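Local coordinates for protein leucyl aminopeptidase (Trypanosoma brucei brucei, PDB 5NTD) that probably removes N-terminal residues such as leucine from peptides, as an M17 aminopeptidase with two manganese ions that binds bestatin, at residues S435-F440 with G510-T515. Numbering follows the deposited sequence.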
loop_
_atom_site.group_PDB
_atom_site.type_symbol
_atom_site.label_atom_id
_atom_site.label_comp_id
_atom_site.label_asym_id
_atom_site.label_seq_id
_atom_site.Cartn_x
_atom_site.Cartn_y
_atom_site.Cartn_z
ATOM N N SER G 435 21.922 36.306 -2.632
ATOM C CA SER G 435 21.903 35.665 -3.966
ATOM C C SER G 435 20.511 35.347 -4.473
ATOM O O SER G 435 20.308 35.139 -5.659
ATOM C CB SER G 435 22.701 34.379 -3.957
ATOM O OG SER G 435 22.061 33.376 -3.150
ATOM N N GLY G 436 19.566 35.248 -3.562
ATOM C CA GLY G 436 18.210 34.741 -3.893
ATOM C C GLY G 436 18.053 33.220 -3.759
ATOM O O GLY G 436 16.946 32.697 -3.761
ATOM N N GLU G 437 19.182 32.520 -3.679
ATOM C CA GLU G 437 19.221 31.036 -3.581
ATOM C C GLU G 437 19.156 30.652 -2.114
ATOM O O GLU G 437 20.150 30.319 -1.460
ATOM C CB GLU G 437 20.407 30.480 -4.341
ATOM C CG GLU G 437 20.231 30.772 -5.833
ATOM C CD GLU G 437 21.308 30.254 -6.752
ATOM O OE1 GLU G 437 22.277 29.664 -6.265
ATOM O OE2 GLU G 437 21.157 30.446 -7.991
ATOM N N THR G 438 17.954 30.809 -1.583
ATOM C CA THR G 438 17.722 30.872 -0.131
ATOM C C THR G 438 17.902 29.519 0.567
ATOM O O THR G 438 17.689 28.495 -0.024
ATOM C CB THR G 438 16.321 31.392 0.209
ATOM O OG1 THR G 438 15.370 30.723 -0.609
ATOM C CG2 THR G 438 16.227 32.874 -0.049
ATOM N N CYS G 439 18.334 29.590 1.814
ATOM C CA CYS G 439 18.537 28.466 2.697
ATOM C C CYS G 439 17.813 28.658 4.022
ATOM O O CYS G 439 17.372 29.749 4.359
ATOM C CB CYS G 439 20.042 28.215 2.972
ATOM S SG CYS G 439 21.001 27.967 1.478
ATOM N N PHE G 440 17.754 27.577 4.791
ATOM C CA PHE G 440 17.239 27.631 6.169
ATOM C C PHE G 440 17.865 26.520 6.992
ATOM O O PHE G 440 18.099 25.427 6.483
ATOM C CB PHE G 440 15.717 27.524 6.174
ATOM C CG PHE G 440 15.119 27.899 7.487
ATOM C CD1 PHE G 440 15.013 29.262 7.850
ATOM C CD2 PHE G 440 14.792 26.938 8.413
ATOM C CE1 PHE G 440 14.512 29.624 9.086
ATOM C CE2 PHE G 440 14.314 27.295 9.658
ATOM C CZ PHE G 440 14.158 28.631 9.999
ATOM N N GLY G 510 22.243 26.870 -6.647
ATOM C CA GLY G 510 23.464 26.456 -5.940
ATOM C C GLY G 510 24.702 27.266 -6.279
ATOM O O GLY G 510 25.404 27.749 -5.373
ATOM N N PRO G 511 25.018 27.405 -7.565
ATOM C CA PRO G 511 26.249 28.116 -7.929
ATOM C C PRO G 511 26.327 29.568 -7.481
ATOM O O PRO G 511 27.316 29.981 -6.909
ATOM C CB PRO G 511 26.265 28.024 -9.447
ATOM C CG PRO G 511 25.551 26.748 -9.720
ATOM C CD PRO G 511 24.450 26.700 -8.711
ATOM N N ALA G 512 25.269 30.319 -7.695
ATOM C CA ALA G 512 25.225 31.730 -7.279
ATOM C C ALA G 512 25.320 31.868 -5.756
ATOM O O ALA G 512 25.935 32.791 -5.234
ATOM C CB ALA G 512 23.975 32.419 -7.780
ATOM N N LEU G 513 24.677 30.951 -5.050
ATOM C CA LEU G 513 24.784 30.869 -3.572
ATOM C C LEU G 513 26.266 30.801 -3.162
ATOM O O LEU G 513 26.722 31.569 -2.328
ATOM C CB LEU G 513 24.059 29.639 -3.026
ATOM C CG LEU G 513 24.185 29.326 -1.529
ATOM C CD1 LEU G 513 23.624 30.456 -0.697
ATOM C CD2 LEU G 513 23.444 28.037 -1.241
ATOM N N LEU G 514 26.983 29.878 -3.774
ATOM C CA LEU G 514 28.405 29.714 -3.500
ATOM C C LEU G 514 29.216 30.989 -3.869
ATOM O O LEU G 514 30.083 31.417 -3.125
ATOM C CB LEU G 514 28.983 28.536 -4.261
ATOM C CG LEU G 514 28.538 27.151 -3.819
ATOM C CD1 LEU G 514 29.091 26.084 -4.748
ATOM C CD2 LEU G 514 28.993 26.878 -2.384
ATOM N N THR G 515 28.919 31.548 -5.029
ATOM C CA THR G 515 29.618 32.716 -5.489
ATOM C C THR G 515 29.488 33.830 -4.451
ATOM O O THR G 515 30.468 34.455 -4.075
ATOM C CB THR G 515 29.108 33.182 -6.847
ATOM O OG1 THR G 515 29.358 32.142 -7.807
ATOM C CG2 THR G 515 29.854 34.449 -7.300
HETATM O O HOH W 1 22.776 29.929 -9.687
#
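Glu437 sets its carboxylate at the N-terminal end of helix 511-519, where one oxygen, OE1, accepts from two backbone N-H groups. Gly510 N, at the N-cap position, donates to Glu437 OE1 at 2.8 Å, and Leu513 N, in the first turn, donates to the same OE1 at 3.0 Å. The two donors come one on each side of the carboxylate plane and each well out of it, so OE1 is gripped between them. Glu437 CG lies anti to its carbonyl carbon (chi1 -65°), and the extended chain beyond it (chi2 -178°) puts CD at the helix start. An acid side chain thus accepts from N-H groups at a helix N-terminus, where a negative charge would probably be favourable.

The other oxygen, Glu437 OE2, passes 3.4 Å from Ala512 CB and forms a salt bridge with Arg159, which also bears on this charge. A water joins OE2 to Ala512 N, though its 2.4 Å separation from Glu437 OE2 is doubtfully short.

Next to the acid, Leu513 packs against the chain at Glu437 and Cys439. Its CG is anti to the backbone N (chi1 174°), and its two methyls divide the work: Leu513 CD1 lies 3.6 Å from the carbonyl O of Glu437, while Leu513 CD2 meets Cys439 SG at 3.7 Å. Ser435 OG approaches Leu513 CA, but its polar partners are on its own side: Ser435 OG accepts from Glu437 N at 3.0 Å in an ST turn, and also bonds to Ala431 O.

The contact is buried in the catalytic domain. Helix 422-435 ends at Ser435, and the chain turns through Gly436, with positive phi, into strand 439-441, which pairs in parallel with strand 415-419. Leu513 also packs on Met428 and Ala431 of helix 422-435 and on Met399 of strand 395-400, while Pro511 rests against helix 314-328.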